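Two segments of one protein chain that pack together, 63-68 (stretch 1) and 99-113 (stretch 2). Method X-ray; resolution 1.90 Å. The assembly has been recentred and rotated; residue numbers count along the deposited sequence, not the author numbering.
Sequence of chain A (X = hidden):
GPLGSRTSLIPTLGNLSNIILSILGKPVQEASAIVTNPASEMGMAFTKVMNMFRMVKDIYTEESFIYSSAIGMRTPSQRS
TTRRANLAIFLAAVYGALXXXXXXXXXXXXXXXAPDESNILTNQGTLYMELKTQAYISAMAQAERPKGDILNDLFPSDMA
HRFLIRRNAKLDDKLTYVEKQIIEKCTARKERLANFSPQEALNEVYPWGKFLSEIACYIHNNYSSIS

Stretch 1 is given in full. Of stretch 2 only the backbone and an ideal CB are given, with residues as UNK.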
# COMPACT_ATOMS: atom_id res chain seq x y z
N GLU A 63 12.15 11.78 7.11
CA GLU A 63 13.57 11.51 7.22
C GLU A 63 13.89 10.14 6.62
O GLU A 63 13.11 9.60 5.82
CB GLU A 63 14.00 11.62 8.69
CG GLU A 63 13.39 12.80 9.46
CD GLU A 63 13.83 14.16 8.93
OE1 GLU A 63 13.47 15.19 9.55
OE2 GLU A 63 14.53 14.22 7.89
N SER A 64 15.06 9.59 6.98
CA SER A 64 15.45 8.31 6.43
C SER A 64 14.63 7.18 7.04
O SER A 64 14.14 6.31 6.32
CB SER A 64 16.94 8.07 6.65
OG SER A 64 17.71 8.93 5.84
N PHE A 65 14.46 7.18 8.37
CA PHE A 65 13.80 6.10 9.08
C PHE A 65 12.59 6.61 9.84
O PHE A 65 12.33 7.83 9.93
CB PHE A 65 14.78 5.40 10.05
CG PHE A 65 15.88 4.67 9.36
CD1 PHE A 65 15.68 3.37 8.92
CD2 PHE A 65 17.10 5.30 9.12
CE1 PHE A 65 16.69 2.69 8.26
CE2 PHE A 65 18.12 4.62 8.46
CZ PHE A 65 17.92 3.32 8.04
N ILE A 66 11.82 5.67 10.38
CA ILE A 66 10.57 5.94 11.09
C ILE A 66 10.82 5.87 12.58
O ILE A 66 11.30 4.85 13.09
CB ILE A 66 9.48 4.95 10.69
CG1 ILE A 66 9.31 4.94 9.18
CG2 ILE A 66 8.13 5.30 11.40
CD1 ILE A 66 8.31 3.94 8.73
N TYR A 67 10.45 6.94 13.28
CA TYR A 67 10.68 7.05 14.72
C TYR A 67 9.31 7.00 15.38
O TYR A 67 8.58 7.99 15.37
CB TYR A 67 11.46 8.31 15.02
CG TYR A 67 12.75 8.41 14.23
CD1 TYR A 67 13.80 7.54 14.48
CD2 TYR A 67 12.92 9.36 13.23
CE1 TYR A 67 14.98 7.61 13.76
CE2 TYR A 67 14.10 9.45 12.50
CZ TYR A 67 15.13 8.57 12.77
OH TYR A 67 16.32 8.66 12.05
N SER A 68 8.94 5.83 15.91
CA SER A 68 7.55 5.61 16.29
C SER A 68 7.13 6.58 17.38
O SER A 68 6.02 7.12 17.34
CB SER A 68 7.32 4.15 16.73
OG SER A 68 8.23 3.70 17.73
N UNK A 99 17.52 5.63 -1.51
CA UNK A 99 18.67 6.53 -1.53
C UNK A 99 18.87 7.08 -0.12
O UNK A 99 18.38 8.16 0.23
CB UNK A 99 18.47 7.66 -2.54
N UNK A 100 19.62 6.34 0.69
CA UNK A 100 19.93 6.74 2.05
C UNK A 100 21.44 6.63 2.24
O UNK A 100 22.02 5.56 2.06
CB UNK A 100 19.18 5.88 3.07
N UNK A 101 22.07 7.75 2.53
CA UNK A 101 23.51 7.80 2.55
C UNK A 101 24.09 7.04 3.73
O UNK A 101 23.41 6.74 4.71
CB UNK A 101 23.98 9.26 2.58
N UNK A 102 25.36 6.68 3.60
CA UNK A 102 26.02 5.91 4.65
C UNK A 102 26.05 6.67 5.97
O UNK A 102 25.99 6.04 7.03
CB UNK A 102 27.44 5.55 4.22
N UNK A 103 26.12 8.00 5.94
CA UNK A 103 26.08 8.75 7.19
C UNK A 103 24.81 8.43 7.97
O UNK A 103 24.85 8.25 9.19
CB UNK A 103 26.17 10.25 6.92
N UNK A 104 23.66 8.35 7.27
CA UNK A 104 22.40 8.09 7.95
C UNK A 104 22.27 6.63 8.35
O UNK A 104 21.62 6.34 9.36
CB UNK A 104 21.22 8.49 7.06
N UNK A 105 22.81 5.71 7.55
CA UNK A 105 22.82 4.31 7.95
C UNK A 105 23.58 4.12 9.26
O UNK A 105 23.11 3.46 10.18
CB UNK A 105 23.44 3.45 6.85
N UNK A 106 24.75 4.74 9.36
CA UNK A 106 25.55 4.64 10.58
C UNK A 106 24.85 5.27 11.78
O UNK A 106 24.81 4.68 12.85
CB UNK A 106 26.91 5.31 10.37
N UNK A 107 24.31 6.49 11.61
CA UNK A 107 23.70 7.20 12.73
C UNK A 107 22.50 6.45 13.30
O UNK A 107 22.24 6.51 14.50
CB UNK A 107 23.27 8.60 12.29
N UNK A 108 21.76 5.75 12.45
CA UNK A 108 20.53 5.06 12.82
C UNK A 108 20.71 3.56 13.04
O UNK A 108 19.72 2.89 13.32
CB UNK A 108 19.47 5.29 11.74
N UNK A 109 21.94 3.03 12.92
CA UNK A 109 22.12 1.58 12.94
C UNK A 109 21.57 0.96 14.22
O UNK A 109 20.83 -0.03 14.17
CB UNK A 109 23.60 1.23 12.79
N UNK A 110 21.93 1.51 15.38
CA UNK A 110 21.47 0.90 16.62
C UNK A 110 19.96 1.03 16.80
O UNK A 110 19.33 0.13 17.37
CB UNK A 110 22.19 1.53 17.81
N UNK A 111 19.36 2.11 16.32
CA UNK A 111 17.91 2.24 16.43
C UNK A 111 17.20 1.23 15.53
O UNK A 111 16.12 0.74 15.87
CB UNK A 111 17.47 3.66 16.07
N UNK A 112 17.82 0.86 14.42
CA UNK A 112 17.23 -0.08 13.48
C UNK A 112 17.40 -1.52 13.96
O UNK A 112 16.47 -2.33 13.89
CB UNK A 112 17.86 0.09 12.09
N UNK A 113 18.58 -1.86 14.49
CA UNK A 113 18.87 -3.25 14.82
C UNK A 113 18.76 -3.56 16.30
O UNK A 113 18.60 -4.73 16.65
CB UNK A 113 20.28 -3.61 14.33

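Stretch 1 is a loop without regular secondary structure that offers stretch 2 three things: the hydroxyl of Ser64, the ring of Phe65 and the hydroxyl of Tyr67. Position 99 has nothing of stretch 1 within reach of its CB, so almost any residue would do; it is Gln99.

At position 100 the CB points toward stretch 1 and lies 4.4 Å from Ser64 OG. A small polar residue or a branched aliphatic one would fit. The residue is Ile100, whose CG2 packs 3.4 Å from Ser64 OG. Position 101 comes right before a helix and its CB would have open space, so stretch 1 does not restrict the choice; it is Gly101, whose O accepts the bond from the N of position 105.

Positions 102, 103 and 106 lie on the helix out of reach of stretch 1, and any helix-compatible residue would serve; they are Phe102, Phe103 and Asn106. At 104 the CB points toward stretch 1, 3.7 Å from Ser64 OG, which favours a polar or flat side chain that can lie beside a hydroxyl. His104 does so: Ser64 OG sits over one face of its ring, 3.6 Å from CG.

The CB of 105 points away, so only a side chain long enough to reach back could touch Phe65. Leu105 does, with CD2 3.9 Å from Phe65 CZ at the ring edge. Position 107 points sideways, leaving room for a long polar chain, and is Glu107, whose OE1 accepts a 2.7 Å bond from a water O.

Position 108 is the most demanding. Its CB is 3.5 Å from Phe65 CD2 and 4.6 Å from Tyr67 OH, so a compact side chain carrying an acceptor suits it: Asn, Asp or perhaps Ser. Asn108 accepts a very short hydrogen bond, 2.4 Å from Tyr67 OH to OD1. Its ND2 also donates to His104 O at 2.8 Å, a bond to the preceding turn that aspartate could not make, and to the same water, whose O is 2.8 Å away.

The CB of 109 points away and 110 is out of reach, so any residue that suits a helix would do; they are Phe109 and Leu110. At 111 the CB points toward stretch 1 but remains 5.2 Å from Tyr67 CE1, so a long or polar chain is tolerated; the nearest approach of Glu111 is its CG, 4.5 Å from Tyr67 CE1.

At 112 the CB points toward stretch 1, 4.8 Å from Phe65 CE1, and calls for a modest aliphatic group. Val112 lays CG2 over the ring face, 3.6 Å from Phe65 CE1, in a CH-pi contact. Position 113 is out of reach and equally free; it is Phe113.

Stretch 2, residues 99-113: QIGFFHLNENFLEVF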
# COMPACT_ATOMS: atom_id res chain seq x y z
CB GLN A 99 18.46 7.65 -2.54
CG GLN A 99 18.62 7.19 -3.99
CD GLN A 99 19.94 6.47 -4.22
OE1 GLN A 99 19.97 5.24 -4.38
NE2 GLN A 99 21.04 7.22 -4.23
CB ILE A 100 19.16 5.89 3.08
CG1 ILE A 100 17.66 6.03 2.80
CG2 ILE A 100 19.49 6.31 4.50
CD1 ILE A 100 16.74 5.23 3.70
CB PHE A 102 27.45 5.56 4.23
CG PHE A 102 27.55 4.32 3.39
CD1 PHE A 102 27.33 3.07 3.94
CD2 PHE A 102 27.90 4.41 2.05
CE1 PHE A 102 27.44 1.91 3.16
CE2 PHE A 102 28.04 3.26 1.27
CZ PHE A 102 27.79 2.01 1.82
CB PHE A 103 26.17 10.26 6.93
CG PHE A 103 25.96 11.11 8.16
CD1 PHE A 103 24.68 11.40 8.63
CD2 PHE A 103 27.05 11.59 8.87
CE1 PHE A 103 24.50 12.17 9.77
CE2 PHE A 103 26.88 12.35 10.01
CZ PHE A 103 25.60 12.64 10.46
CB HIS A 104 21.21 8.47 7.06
CG HIS A 104 20.98 9.94 6.98
ND1 HIS A 104 21.00 10.63 5.78
CD2 HIS A 104 20.79 10.87 7.95
CE1 HIS A 104 20.80 11.91 6.02
NE2 HIS A 104 20.67 12.09 7.32
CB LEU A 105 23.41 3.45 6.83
CG LEU A 105 22.60 3.43 5.53
CD1 LEU A 105 23.15 2.41 4.55
CD2 LEU A 105 21.13 3.17 5.80
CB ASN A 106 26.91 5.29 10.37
CG ASN A 106 27.74 5.28 11.62
OD1 ASN A 106 28.06 4.22 12.15
ND2 ASN A 106 28.06 6.45 12.14
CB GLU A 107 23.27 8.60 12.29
CG GLU A 107 22.52 9.41 13.33
CD GLU A 107 22.46 10.89 12.96
OE1 GLU A 107 21.51 11.28 12.25
OE2 GLU A 107 23.37 11.65 13.36
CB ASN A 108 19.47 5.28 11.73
CG ASN A 108 18.97 6.73 11.69
OD1 ASN A 108 18.07 7.11 12.43
ND2 ASN A 108 19.55 7.54 10.79
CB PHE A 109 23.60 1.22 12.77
CG PHE A 109 23.86 -0.26 12.80
CD1 PHE A 109 23.79 -1.02 11.65
CD2 PHE A 109 24.15 -0.90 14.00
CE1 PHE A 109 24.01 -2.39 11.68
CE2 PHE A 109 24.39 -2.26 14.03
CZ PHE A 109 24.31 -3.01 12.88
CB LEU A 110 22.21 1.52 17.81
CG LEU A 110 23.71 1.18 17.86
CD1 LEU A 110 24.40 1.93 18.99
CD2 LEU A 110 23.94 -0.32 17.97
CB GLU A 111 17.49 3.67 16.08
CG GLU A 111 15.99 3.88 16.11
CD GLU A 111 15.44 3.83 17.51
OE1 GLU A 111 16.06 4.41 18.43
OE2 GLU A 111 14.38 3.20 17.71
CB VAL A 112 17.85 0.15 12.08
CG1 VAL A 112 17.45 -0.95 11.11
CG2 VAL A 112 17.45 1.51 11.55
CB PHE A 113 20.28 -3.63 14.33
CG PHE A 113 20.39 -3.72 12.84
CD1 PHE A 113 20.64 -2.59 12.09
CD2 PHE A 113 20.23 -4.94 12.19
CE1 PHE A 113 20.75 -2.67 10.71
CE2 PHE A 113 20.33 -5.03 10.81
CZ PHE A 113 20.58 -3.88 10.06
O HOH W 1 19.22 10.24 11.31
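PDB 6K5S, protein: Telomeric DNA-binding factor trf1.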